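Local coordinates for ABC transporter, substrate-binding protein (Clostridium perfringens, PDB 4EDP) that probably binds a solute outside the cell membrane and delivers it to the membrane-spanning part of an ABC transporter, as extracellular solute-binding proteins of this family do, at residues E122-T127 with L262-I267; A117-E122 with N305-L310; S258-N263 with G321-N326; S40-N45 with I89-E94; Y136-I141 with N300-N305. All coordinates share one frame; numbering follows the deposited sequence.

Four of the contacts use strands of one mixed sheet; contact 2 joins two loops beside it. Contact 4 closes first along the chain, joining parallel strands 37-41 and 89-93. Strand 262-269 lies next to 89-93 and carries contact 1 and the end of segment 258-263 of contact 3. Its other neighbour, strand 135-145, carries contact 5. Contacts 1 and 5 cross along the chain, with centres about 9 Å apart. Contact 5 is nested inside the loop closed by contact 2 and shares Asn305 with it. Contacts 3 and 4 lie farthest apart, about 24 Å between centres. Contacts 1, 4 and 5 thus build the buried core of the solute-binding protein, while contacts 2 and 3 are partly buried.

Contact 1: residues E122-T127 with L262-I267; sequences EKAKST and LNFNTI
The ring of Phe264 is met obliquely by residues 123-127. Its CE1 lies 3.8 Å from Ala124 CA, and its CZ lies 3.7 Å from Lys123 O. On the other long side, CD2 is 4.1 Å from Thr127 CG2, and CE2 approaches Ser126 OG. Phe264 CG is anti to the carbonyl carbon (chi1 -56°), and the ring reaches from strand 262-269 to the turn that leads into helix 125-130. Leu262 CD1 touches Lys123 CB at 3.6 Å, the two side chains crossing at about a right angle. The lysine chain then bends away, to a weak bond with Ala327 O. No hydrogen bond joins the segments. Within the turn, Ser126 OG donates to Lys123 O at 2.7 Å, and Thr127 OG1 donates to Ala124 O at 2.8 Å. Both carbonyls also accept a backbone N-H, and Thr127 OG1 also bonds to Ala135 N. The contact therefore rests on van der Waals packing, largely apolar, against a turn whose hydroxyls are already engaged.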
# COMPACT_ATOMS: atom_id res chain seq x y z
N GLU A 122 -10.52 11.86 -0.47
CA GLU A 122 -9.88 12.55 -1.58
C GLU A 122 -8.61 11.88 -2.09
O GLU A 122 -8.37 11.86 -3.30
CB GLU A 122 -9.56 13.99 -1.20
CG GLU A 122 -9.00 14.78 -2.37
CD GLU A 122 -8.50 16.14 -1.99
OE1 GLU A 122 -8.94 16.66 -0.95
OE2 GLU A 122 -7.66 16.70 -2.75
N LYS A 123 -7.79 11.33 -1.20
CA LYS A 123 -6.57 10.65 -1.65
C LYS A 123 -6.88 9.38 -2.46
O LYS A 123 -6.28 9.14 -3.52
CB LYS A 123 -5.64 10.31 -0.48
CG LYS A 123 -5.25 11.49 0.35
CD LYS A 123 -4.54 12.55 -0.43
CE LYS A 123 -4.29 13.75 0.47
NZ LYS A 123 -3.69 14.85 -0.28
N ALA A 124 -7.79 8.56 -1.95
CA ALA A 124 -8.19 7.32 -2.62
C ALA A 124 -8.85 7.64 -3.98
O ALA A 124 -8.76 6.85 -4.92
CB ALA A 124 -9.13 6.47 -1.69
N LYS A 125 -9.51 8.79 -4.09
CA LYS A 125 -10.14 9.17 -5.36
C LYS A 125 -9.13 9.35 -6.49
O LYS A 125 -9.50 9.37 -7.66
CB LYS A 125 -11.08 10.36 -5.19
CG LYS A 125 -12.41 9.94 -4.59
CD LYS A 125 -13.31 11.14 -4.30
CE LYS A 125 -14.70 10.69 -3.88
NZ LYS A 125 -15.59 11.82 -3.47
N SER A 126 -7.84 9.46 -6.16
CA SER A 126 -6.83 9.49 -7.22
C SER A 126 -6.94 8.22 -8.11
O SER A 126 -6.66 8.27 -9.31
CB SER A 126 -5.43 9.61 -6.62
OG SER A 126 -5.12 8.48 -5.83
N THR A 127 -7.33 7.07 -7.54
CA THR A 127 -7.47 5.86 -8.34
C THR A 127 -8.71 5.94 -9.24
O THR A 127 -8.73 5.37 -10.31
CB THR A 127 -7.50 4.58 -7.46
OG1 THR A 127 -8.62 4.61 -6.59
CG2 THR A 127 -6.23 4.51 -6.62
N LEU A 262 0.96 7.18 1.13
CA LEU A 262 0.01 6.10 1.14
C LEU A 262 0.28 5.11 0.02
O LEU A 262 0.94 5.44 -0.97
CB LEU A 262 -1.40 6.64 0.87
CG LEU A 262 -1.90 7.77 1.76
CD1 LEU A 262 -3.32 8.20 1.34
CD2 LEU A 262 -1.82 7.37 3.21
N ASN A 263 -0.20 3.89 0.22
CA ASN A 263 -0.21 2.88 -0.84
C ASN A 263 -1.63 2.27 -0.78
O ASN A 263 -2.27 2.30 0.27
CB ASN A 263 0.91 1.86 -0.78
CG ASN A 263 0.87 1.00 0.44
OD1 ASN A 263 0.16 -0.02 0.48
ND2 ASN A 263 1.69 1.35 1.42
N PHE A 264 -2.10 1.79 -1.92
CA PHE A 264 -3.45 1.23 -2.04
C PHE A 264 -3.46 -0.17 -2.63
O PHE A 264 -2.54 -0.56 -3.34
CB PHE A 264 -4.26 2.08 -3.04
CG PHE A 264 -4.33 3.56 -2.71
CD1 PHE A 264 -5.10 4.01 -1.65
CD2 PHE A 264 -3.66 4.49 -3.46
CE1 PHE A 264 -5.17 5.36 -1.32
CE2 PHE A 264 -3.74 5.84 -3.14
CZ PHE A 264 -4.47 6.27 -2.06
N ASN A 265 -4.53 -0.92 -2.34
CA ASN A 265 -4.81 -2.17 -3.01
C ASN A 265 -6.10 -1.82 -3.77
O ASN A 265 -6.95 -1.11 -3.24
CB ASN A 265 -5.03 -3.35 -2.07
CG ASN A 265 -3.77 -3.72 -1.31
OD1 ASN A 265 -2.65 -3.44 -1.76
ND2 ASN A 265 -3.94 -4.38 -0.18
N THR A 266 -6.24 -2.32 -4.99
CA THR A 266 -7.38 -2.00 -5.81
C THR A 266 -8.10 -3.23 -6.34
O THR A 266 -7.57 -4.33 -6.28
CB THR A 266 -6.93 -1.18 -7.05
OG1 THR A 266 -6.15 -2.00 -7.92
CG2 THR A 266 -6.13 0.07 -6.64
N ILE A 267 -9.30 -3.03 -6.87
CA ILE A 267 -10.07 -4.12 -7.49
C ILE A 267 -10.38 -3.70 -8.92
O ILE A 267 -10.95 -2.62 -9.15
CB ILE A 267 -11.42 -4.41 -6.79
CG1 ILE A 267 -11.26 -4.58 -5.30
CG2 ILE A 267 -12.10 -5.64 -7.43
CD1 ILE A 267 -12.59 -4.67 -4.54

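Contact 2: residues A117-E122 with N305-L310; sequences ASEMNE and NKEVKL
Two hydrogen bonds hold Glu119 to the 305-310 segment. Lys306 N donates to Glu119 O at 2.9 Å, nearly along the C=O axis. Asn305 ND2 donates to Glu119 OE1 at 2.8 Å, on the anti lone pair of that oxygen. The two side chains lie side by side and point the same way, with carboxylate and amide planes 70° apart. Glu119 is extended beyond CG, which carries its carboxylate alongside the amide. Its CB also rests on the Asn305 amide. Lys306 CG sits between the backbone N and the carbonyl carbon (chi1 67°). It comes within 3.2 Å of Glu119 O, and the straight lysine chain runs on past Met120 O. Glu307 CG comes to 4.1 Å from Glu119 OE1.

The second shell fixes the asparagine. Asn305 OD1 accepts from Glu307 N at 2.7 Å, which makes an Asx turn within the type I beta turn from Asn305 to Val308. Its ND2 has a second acceptor in Leu287 O. Bonds at both OD1 and ND2 thus fix the rotation of the amide.

Met120 and Asn305 form a single backbone bridge. Met120 turns its side chain away, onto Lys125, Thr127 and Val128 of helix 125-130. Val308 and Leu310 pack on helix 289-299, so the contact joins the loops next to these two helices.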
# COMPACT_ATOMS: atom_id res chain seq x y z
N ALA A 117 -18.28 4.91 -4.93
CA ALA A 117 -17.01 5.58 -5.15
C ALA A 117 -17.10 7.07 -4.74
O ALA A 117 -16.06 7.70 -4.46
CB ALA A 117 -16.56 5.45 -6.61
N SER A 118 -18.31 7.62 -4.68
CA SER A 118 -18.50 9.02 -4.27
C SER A 118 -18.10 9.22 -2.81
O SER A 118 -17.81 10.34 -2.39
CB SER A 118 -19.94 9.50 -4.47
OG SER A 118 -20.85 8.91 -3.53
N GLU A 119 -18.08 8.13 -2.05
CA GLU A 119 -17.76 8.20 -0.63
C GLU A 119 -16.27 8.01 -0.30
O GLU A 119 -15.87 8.10 0.85
CB GLU A 119 -18.64 7.20 0.14
CG GLU A 119 -20.12 7.54 0.03
CD GLU A 119 -21.06 6.52 0.66
OE1 GLU A 119 -20.63 5.56 1.34
OE2 GLU A 119 -22.27 6.69 0.46
N MET A 120 -15.45 7.80 -1.32
CA MET A 120 -14.02 7.61 -1.12
C MET A 120 -13.37 8.91 -0.64
O MET A 120 -13.84 10.00 -0.99
CB MET A 120 -13.36 7.13 -2.43
CG MET A 120 -13.76 5.66 -2.77
SD MET A 120 -13.33 5.09 -4.43
CE MET A 120 -11.53 4.96 -4.30
N ASN A 121 -12.33 8.80 0.17
CA ASN A 121 -11.64 9.99 0.64
C ASN A 121 -10.89 10.59 -0.55
O ASN A 121 -10.67 9.90 -1.54
CB ASN A 121 -10.76 9.70 1.87
CG ASN A 121 -9.63 8.75 1.58
OD1 ASN A 121 -8.81 8.98 0.69
ND2 ASN A 121 -9.52 7.71 2.42
N GLU A 122 -10.52 11.86 -0.47
CA GLU A 122 -9.88 12.55 -1.58
C GLU A 122 -8.61 11.88 -2.09
O GLU A 122 -8.37 11.86 -3.30
CB GLU A 122 -9.56 13.99 -1.20
CG GLU A 122 -9.00 14.78 -2.37
CD GLU A 122 -8.50 16.14 -1.99
OE1 GLU A 122 -8.94 16.66 -0.95
OE2 GLU A 122 -7.66 16.70 -2.75
N ASN A 305 -13.52 4.55 2.51
CA ASN A 305 -14.81 5.20 2.59
C ASN A 305 -14.80 6.17 3.77
O ASN A 305 -14.67 5.74 4.91
CB ASN A 305 -15.95 4.15 2.70
CG ASN A 305 -17.33 4.76 2.70
OD1 ASN A 305 -17.60 5.77 3.37
ND2 ASN A 305 -18.27 4.11 1.98
N LYS A 306 -14.92 7.47 3.48
CA LYS A 306 -14.86 8.50 4.52
C LYS A 306 -16.06 8.54 5.46
O LYS A 306 -16.04 9.29 6.45
CB LYS A 306 -14.64 9.89 3.88
CG LYS A 306 -15.78 10.40 3.05
CD LYS A 306 -15.37 11.68 2.30
CE LYS A 306 -16.49 12.13 1.39
NZ LYS A 306 -16.16 13.43 0.71
N GLU A 307 -17.09 7.76 5.18
CA GLU A 307 -18.28 7.77 6.03
C GLU A 307 -18.30 6.71 7.12
O GLU A 307 -19.24 6.67 7.92
CB GLU A 307 -19.52 7.54 5.16
CG GLU A 307 -19.64 8.51 3.99
CD GLU A 307 -19.79 9.95 4.43
OE1 GLU A 307 -20.08 10.18 5.63
OE2 GLU A 307 -19.64 10.86 3.57
N VAL A 308 -17.27 5.87 7.17
CA VAL A 308 -17.16 4.78 8.14
C VAL A 308 -17.03 5.21 9.61
O VAL A 308 -16.24 6.10 9.92
CB VAL A 308 -15.97 3.87 7.77
CG1 VAL A 308 -15.62 2.91 8.89
CG2 VAL A 308 -16.26 3.12 6.47
N LYS A 309 -17.76 4.55 10.51
CA LYS A 309 -17.74 4.87 11.93
C LYS A 309 -16.90 3.79 12.62
O LYS A 309 -17.31 2.63 12.63
CB LYS A 309 -19.16 4.85 12.49
CG LYS A 309 -19.24 4.99 14.01
CD LYS A 309 -20.65 4.70 14.51
CE LYS A 309 -20.70 4.75 16.03
NZ LYS A 309 -22.03 4.32 16.55
N LEU A 310 -15.73 4.15 13.15
CA LEU A 310 -14.84 3.20 13.85
C LEU A 310 -14.32 3.75 15.19
O LEU A 310 -13.96 4.92 15.29
CB LEU A 310 -13.64 2.84 12.98
CG LEU A 310 -13.90 2.11 11.66
CD1 LEU A 310 -12.61 2.04 10.81
CD2 LEU A 310 -14.47 0.73 11.89

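Contact 3: residues S258-N263 with G321-N326; sequences SGTYLN and GPVVDN
The close part of this contact is mostly apolar and backbone-lined. Thr260 CG2 meets Val323 CG2 at 3.8 Å, methyl to methyl, the two side chains crossing obliquely. Thr260 OG1 is anti to the backbone N (chi1 -174°) and bonds to Ile141 O of strand 135-145, which leaves the methyl to face the valine. Leu262 CD1 reaches Val324 CG1 at 4.2 Å. Gly259 comes nearest by its backbone: its CA makes a C-H...O contact of 3.4 Å with Asn326 O. Gly259 has no CB, and Asn326 O occupies the place beside its CA; its backbone angles suit glycine.

The looser side is bridged by water. One water accepts from Thr260 N at 2.9 Å and donates to Val323 O at 2.8 Å, so it links two backbones that do not bond directly. A second water lies between Ser258 O and Asn326 O, at the edge where Asn326 is exposed. Asn326 CG is anti to the backbone N, which brings the amide back over Gly259. Its ND2 bonds to Glu257 O, just before the segment. No direct hydrogen bond crosses between 258-263 and 321-326. Lys328, soon after the helix, bonds by its backbone to Thr260 and Leu262.

The arrangement is a short, weakly bonded helix, about 322-325, packed by its valines and by water bridges against the chain entering strand 262-269 of the solute-binding fold's sheet.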
# COMPACT_ATOMS: atom_id res chain seq x y z
N SER A 258 5.09 17.29 6.76
CA SER A 258 5.04 17.43 5.30
C SER A 258 4.09 16.40 4.69
O SER A 258 3.62 16.57 3.56
CB SER A 258 6.45 17.32 4.71
OG SER A 258 6.98 16.03 4.89
N GLY A 259 3.83 15.32 5.43
CA GLY A 259 2.90 14.30 4.99
C GLY A 259 3.52 12.93 4.84
O GLY A 259 4.68 12.81 4.46
N THR A 260 2.75 11.91 5.20
CA THR A 260 3.12 10.52 5.00
C THR A 260 2.83 10.16 3.54
O THR A 260 2.38 11.01 2.74
CB THR A 260 2.26 9.56 5.89
OG1 THR A 260 2.75 8.21 5.75
CG2 THR A 260 0.84 9.59 5.46
N TYR A 261 3.19 8.93 3.16
CA TYR A 261 2.94 8.38 1.84
C TYR A 261 1.98 7.21 1.98
O TYR A 261 2.14 6.36 2.87
CB TYR A 261 4.23 7.90 1.16
CG TYR A 261 5.08 9.03 0.65
CD1 TYR A 261 5.88 9.76 1.51
CD2 TYR A 261 5.09 9.36 -0.70
CE1 TYR A 261 6.65 10.82 1.04
CE2 TYR A 261 5.86 10.41 -1.18
CZ TYR A 261 6.64 11.12 -0.31
OH TYR A 261 7.41 12.16 -0.76
N LEU A 262 0.96 7.18 1.13
CA LEU A 262 0.01 6.10 1.14
C LEU A 262 0.28 5.11 0.02
O LEU A 262 0.94 5.44 -0.97
CB LEU A 262 -1.40 6.64 0.87
CG LEU A 262 -1.90 7.77 1.76
CD1 LEU A 262 -3.32 8.20 1.34
CD2 LEU A 262 -1.82 7.37 3.21
N ASN A 263 -0.20 3.89 0.22
CA ASN A 263 -0.21 2.88 -0.84
C ASN A 263 -1.63 2.27 -0.78
O ASN A 263 -2.27 2.30 0.27
CB ASN A 263 0.91 1.86 -0.78
CG ASN A 263 0.87 1.00 0.44
OD1 ASN A 263 0.16 -0.02 0.48
ND2 ASN A 263 1.69 1.35 1.42
N GLY A 321 -7.98 8.87 9.72
CA GLY A 321 -8.07 10.23 10.25
C GLY A 321 -7.28 11.28 9.52
O GLY A 321 -6.93 11.12 8.35
N PRO A 322 -6.96 12.37 10.22
CA PRO A 322 -6.24 13.49 9.66
C PRO A 322 -4.98 13.13 8.90
O PRO A 322 -4.62 13.82 7.94
CB PRO A 322 -5.92 14.35 10.89
CG PRO A 322 -7.02 14.07 11.82
CD PRO A 322 -7.33 12.61 11.63
N VAL A 323 -4.32 12.05 9.30
CA VAL A 323 -3.10 11.62 8.64
C VAL A 323 -3.31 11.44 7.14
O VAL A 323 -2.44 11.78 6.34
CB VAL A 323 -2.55 10.30 9.22
CG1 VAL A 323 -3.51 9.14 8.89
CG2 VAL A 323 -1.17 10.00 8.67
N VAL A 324 -4.48 10.91 6.77
CA VAL A 324 -4.80 10.65 5.37
C VAL A 324 -4.93 11.95 4.58
O VAL A 324 -4.44 12.04 3.47
CB VAL A 324 -6.10 9.83 5.20
CG1 VAL A 324 -6.47 9.69 3.72
CG2 VAL A 324 -5.93 8.45 5.86
N ASP A 325 -5.58 12.95 5.17
CA ASP A 325 -5.84 14.26 4.52
C ASP A 325 -4.56 14.97 4.05
O ASP A 325 -4.57 15.70 3.04
CB ASP A 325 -6.56 15.22 5.48
CG ASP A 325 -7.79 14.61 6.18
OD1 ASP A 325 -8.23 13.49 5.84
OD2 ASP A 325 -8.31 15.27 7.12
N ASN A 326 -3.47 14.78 4.79
CA ASN A 326 -2.22 15.46 4.49
C ASN A 326 -1.20 14.57 3.74
O ASN A 326 -0.06 14.98 3.47
CB ASN A 326 -1.59 15.90 5.80
CG ASN A 326 -0.52 16.94 5.60
OD1 ASN A 326 -0.70 17.88 4.83
ND2 ASN A 326 0.59 16.81 6.32
O HOH W 1 1.01 17.44 2.93
O HOH W 2 0.21 12.70 6.44

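Contact 4: residues S40-N45 with I89-E94; sequences STWGLN and ITYLAE. With ACT (acetate ion), chain F; ACT (acetate ion), chain E.
Neighbouring parallel strands 37-41 and 89-93 meet here, in an arrangement common in the alpha/beta lobes of solute-binding proteins. Ser40 N donates to Ile89 O at 2.9 Å, and Tyr91 N donates to Ser40 O at 2.8 Å. Both bonds are nearly straight, at 169° and 174°. Past the strand end, the Trp42 and Tyr91 side chains cross at about a right angle, and Trp42 CZ3 touches Tyr91 CB at 3.8 Å. Tyr91 O lies over one face of the indole, toward its rim, and Ala93 N lies near the ring edge. Thr41 OG1 rests on Tyr91 CB at 3.5 Å and donates to OXT of acetate F at 2.6 Å. Gly43 N grips the same oxygen. Tyr91 OH donates to O of acetate E at 2.6 Å, in the plane of the tyrosine ring. The acetates probably come from the crystallisation liquor, but they are consistent with a ligand pocket beside the ends of these strands. Arg75 of helix 72-81 makes a cation-pi contact with Trp42 and bonds to Ser40 OG and Tyr91 O. Strand 262-269 pairs with 89-93, and helix 276-286 packs on Ile89 and Tyr91.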
# COMPACT_ATOMS: atom_id res chain seq x y z
N SER A 40 -9.83 -13.26 -8.30
CA SER A 40 -8.39 -13.46 -8.14
C SER A 40 -7.95 -12.62 -6.94
O SER A 40 -8.06 -11.39 -6.97
CB SER A 40 -7.65 -13.03 -9.40
OG SER A 40 -6.25 -13.09 -9.23
N THR A 41 -7.43 -13.27 -5.89
CA THR A 41 -7.02 -12.56 -4.69
C THR A 41 -6.00 -13.36 -3.88
O THR A 41 -5.70 -14.50 -4.22
CB THR A 41 -8.25 -12.23 -3.81
OG1 THR A 41 -7.90 -11.27 -2.79
CG2 THR A 41 -8.83 -13.49 -3.17
N TRP A 42 -5.47 -12.76 -2.82
CA TRP A 42 -4.48 -13.42 -1.97
C TRP A 42 -5.09 -14.53 -1.13
O TRP A 42 -4.46 -15.57 -0.92
CB TRP A 42 -3.82 -12.40 -1.02
CG TRP A 42 -3.18 -11.25 -1.72
CD1 TRP A 42 -1.91 -11.21 -2.24
CD2 TRP A 42 -3.76 -9.97 -1.99
NE1 TRP A 42 -1.68 -9.99 -2.82
CE2 TRP A 42 -2.80 -9.21 -2.67
CE3 TRP A 42 -5.00 -9.40 -1.72
CZ2 TRP A 42 -3.04 -7.89 -3.09
CZ3 TRP A 42 -5.24 -8.08 -2.13
CH2 TRP A 42 -4.26 -7.36 -2.81
N GLY A 43 -6.30 -14.32 -0.65
CA GLY A 43 -6.95 -15.32 0.18
C GLY A 43 -6.27 -15.49 1.53
O GLY A 43 -6.12 -16.62 2.03
N LEU A 44 -5.81 -14.38 2.11
CA LEU A 44 -5.19 -14.40 3.42
C LEU A 44 -6.32 -14.41 4.43
O LEU A 44 -7.32 -13.72 4.23
CB LEU A 44 -4.33 -13.16 3.62
CG LEU A 44 -3.13 -13.00 2.68
CD1 LEU A 44 -2.49 -11.61 2.86
CD2 LEU A 44 -2.12 -14.12 2.89
N ASN A 45 -6.20 -15.17 5.51
CA ASN A 45 -7.27 -15.25 6.49
C ASN A 45 -8.53 -15.62 5.72
O ASN A 45 -9.60 -15.03 5.94
CB ASN A 45 -7.48 -13.90 7.17
CG ASN A 45 -6.21 -13.32 7.73
OD1 ASN A 45 -5.28 -14.04 8.12
ND2 ASN A 45 -6.16 -11.99 7.81
N ILE A 89 -12.98 -10.61 -11.49
CA ILE A 89 -12.40 -9.46 -10.81
C ILE A 89 -11.09 -9.82 -10.16
O ILE A 89 -10.90 -10.95 -9.70
CB ILE A 89 -13.33 -8.80 -9.79
CG1 ILE A 89 -13.63 -9.73 -8.64
CG2 ILE A 89 -14.61 -8.28 -10.45
CD1 ILE A 89 -14.15 -8.97 -7.47
N THR A 90 -10.20 -8.83 -10.10
CA THR A 90 -8.86 -9.03 -9.61
C THR A 90 -8.43 -8.03 -8.54
O THR A 90 -8.49 -6.81 -8.75
CB THR A 90 -7.88 -8.90 -10.80
OG1 THR A 90 -8.19 -9.90 -11.79
CG2 THR A 90 -6.42 -9.05 -10.34
N TYR A 91 -8.01 -8.58 -7.41
CA TYR A 91 -7.48 -7.79 -6.28
C TYR A 91 -5.94 -7.77 -6.40
O TYR A 91 -5.31 -8.82 -6.48
CB TYR A 91 -7.82 -8.44 -4.93
CG TYR A 91 -9.20 -8.25 -4.34
CD1 TYR A 91 -10.30 -8.95 -4.79
CD2 TYR A 91 -9.38 -7.42 -3.24
CE1 TYR A 91 -11.56 -8.80 -4.19
CE2 TYR A 91 -10.62 -7.26 -2.64
CZ TYR A 91 -11.70 -7.95 -3.13
OH TYR A 91 -12.92 -7.80 -2.52
N LEU A 92 -5.34 -6.58 -6.42
CA LEU A 92 -3.89 -6.43 -6.47
C LEU A 92 -3.44 -5.16 -5.77
O LEU A 92 -4.22 -4.22 -5.58
CB LEU A 92 -3.38 -6.31 -7.93
CG LEU A 92 -3.50 -7.50 -8.90
CD1 LEU A 92 -3.30 -7.06 -10.36
CD2 LEU A 92 -2.51 -8.58 -8.48
N ALA A 93 -2.17 -5.15 -5.36
CA ALA A 93 -1.55 -3.94 -4.87
C ALA A 93 -1.54 -3.01 -6.10
O ALA A 93 -1.39 -3.48 -7.23
CB ALA A 93 -0.13 -4.21 -4.37
N GLU A 94 -1.72 -1.71 -5.89
CA GLU A 94 -1.78 -0.79 -7.03
C GLU A 94 -0.60 -0.91 -8.01
O GLU A 94 -0.79 -0.82 -9.23
CB GLU A 94 -1.90 0.67 -6.53
CG GLU A 94 -2.15 1.62 -7.68
CD GLU A 94 -2.14 3.08 -7.31
OE1 GLU A 94 -1.79 3.42 -6.16
OE2 GLU A 94 -2.47 3.89 -8.21
C ACT F . -7.40 -10.88 0.54
O ACT F . -6.54 -11.14 1.42
OXT ACT F . -7.61 -11.78 -0.30
CH3 ACT F . -8.13 -9.57 0.52
C ACT E . -12.17 -6.52 0.70
O ACT E . -12.97 -6.44 -0.27
OXT ACT E . -12.17 -5.56 1.52
CH3 ACT E . -11.25 -7.70 0.90

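Contact 5: residues Y136-I141 with N300-N305; sequences YTLNSI and NESPVN
Glu301 leaves its backbone with CG anti to the carbonyl carbon, and its chain is extended. CB meets Thr137 OG1 at 3.5 Å, and CG passes the same hydroxyl farther off. CD and OE2 each lie 4.0 Å from Tyr136 CE2. OE1 lies in the plane of the Tyr136 ring, 3.8 Å from Tyr136 CE2 at its edge. Ring and carboxylate planes are 61° apart. Water carries the polar link: one lies between Glu301 OE1 and Tyr136 O, another between Glu301 OE2, weakly bonded, and Tyr136 OH. Thr137 OG1 is anti to its backbone N (chi1 -168°) and donates to Ser302 O at 2.6 Å, on a lone pair. Val304 CG1 packs 3.5 Å from Thr137 N, and Leu138 CD1 lies 3.8 Å from Ser302 CB. The loop after helix 289-299 thus lies across strand 135-145 at its corner. Glu301 also nears a bound acetate, and the ring of Tyr136 meets Tyr91 edge-to-face, consistent with the wall of a solute-binding pocket.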
# COMPACT_ATOMS: atom_id res chain seq x y z
N TYR A 136 -9.70 -0.03 -2.60
CA TYR A 136 -10.72 -0.45 -1.63
C TYR A 136 -10.13 -0.37 -0.20
O TYR A 136 -10.86 -0.51 0.80
CB TYR A 136 -11.25 -1.88 -1.90
CG TYR A 136 -10.20 -2.94 -1.69
CD1 TYR A 136 -9.30 -3.25 -2.71
CD2 TYR A 136 -10.04 -3.57 -0.46
CE1 TYR A 136 -8.30 -4.18 -2.51
CE2 TYR A 136 -9.05 -4.51 -0.27
CZ TYR A 136 -8.18 -4.81 -1.29
OH TYR A 136 -7.17 -5.73 -1.09
N THR A 137 -8.80 -0.22 -0.09
CA THR A 137 -8.14 -0.08 1.19
C THR A 137 -6.86 0.70 0.95
O THR A 137 -6.40 0.86 -0.20
CB THR A 137 -7.81 -1.44 1.85
OG1 THR A 137 -7.42 -1.26 3.21
CG2 THR A 137 -6.68 -2.18 1.08
N LEU A 138 -6.26 1.18 2.04
CA LEU A 138 -5.02 1.94 1.99
C LEU A 138 -4.15 1.59 3.18
O LEU A 138 -4.63 1.00 4.15
CB LEU A 138 -5.31 3.45 1.97
CG LEU A 138 -5.99 4.07 3.20
CD1 LEU A 138 -5.01 4.30 4.37
CD2 LEU A 138 -6.62 5.43 2.83
N ASN A 139 -2.88 1.94 3.08
CA ASN A 139 -1.88 1.75 4.12
C ASN A 139 -0.98 3.00 4.09
O ASN A 139 -0.95 3.73 3.09
CB ASN A 139 -0.98 0.55 3.85
CG ASN A 139 -1.75 -0.74 3.69
OD1 ASN A 139 -2.55 -1.11 4.56
ND2 ASN A 139 -1.48 -1.45 2.62
N SER A 140 -0.23 3.21 5.17
CA SER A 140 0.71 4.37 5.22
C SER A 140 1.99 3.97 5.92
O SER A 140 2.11 2.86 6.44
CB SER A 140 0.11 5.59 5.93
OG SER A 140 -0.12 5.38 7.33
N ILE A 141 2.94 4.90 5.92
CA ILE A 141 4.21 4.71 6.59
C ILE A 141 4.43 5.82 7.60
O ILE A 141 3.67 6.79 7.65
CB ILE A 141 5.41 4.67 5.61
CG1 ILE A 141 5.41 5.91 4.71
CG2 ILE A 141 5.37 3.36 4.77
CD1 ILE A 141 6.60 5.98 3.79
N ASN A 300 -8.45 -5.87 9.52
CA ASN A 300 -7.50 -4.77 9.69
C ASN A 300 -7.21 -4.02 8.40
O ASN A 300 -6.07 -3.64 8.14
CB ASN A 300 -6.21 -5.23 10.37
CG ASN A 300 -6.46 -5.73 11.78
OD1 ASN A 300 -7.45 -5.35 12.42
ND2 ASN A 300 -5.58 -6.59 12.27
N GLU A 301 -8.24 -3.84 7.58
CA GLU A 301 -8.10 -3.07 6.33
C GLU A 301 -8.50 -1.63 6.60
O GLU A 301 -9.63 -1.36 7.01
CB GLU A 301 -8.97 -3.65 5.21
CG GLU A 301 -8.48 -5.00 4.71
CD GLU A 301 -9.34 -5.59 3.60
OE1 GLU A 301 -10.37 -4.98 3.22
OE2 GLU A 301 -8.98 -6.67 3.11
N SER A 302 -7.56 -0.72 6.40
CA SER A 302 -7.84 0.70 6.58
C SER A 302 -8.88 1.09 5.51
O SER A 302 -8.74 0.74 4.33
CB SER A 302 -6.60 1.56 6.42
OG SER A 302 -5.64 1.32 7.45
N PRO A 303 -9.90 1.84 5.92
CA PRO A 303 -10.95 2.18 4.97
C PRO A 303 -10.64 3.31 4.02
O PRO A 303 -9.84 4.21 4.34
CB PRO A 303 -12.09 2.60 5.89
CG PRO A 303 -11.40 3.16 7.11
CD PRO A 303 -10.21 2.29 7.29
N VAL A 304 -11.23 3.24 2.84
CA VAL A 304 -11.15 4.35 1.88
C VAL A 304 -12.48 5.12 1.90
O VAL A 304 -12.55 6.23 1.37
CB VAL A 304 -10.84 3.90 0.43
CG1 VAL A 304 -9.45 3.23 0.35
CG2 VAL A 304 -11.94 2.96 -0.12
N ASN A 305 -13.52 4.55 2.51
CA ASN A 305 -14.81 5.20 2.59
C ASN A 305 -14.80 6.17 3.77
O ASN A 305 -14.67 5.74 4.91
CB ASN A 305 -15.95 4.15 2.70
CG ASN A 305 -17.33 4.76 2.70
OD1 ASN A 305 -17.60 5.77 3.37
ND2 ASN A 305 -18.27 4.11 1.98
O HOH W 3 -11.71 -2.33 2.88
O HOH W 4 -6.23 -6.02 1.66
O HOH W 5 -5.23 -1.91 4.73
O HOH W 6 -3.34 -0.20 6.98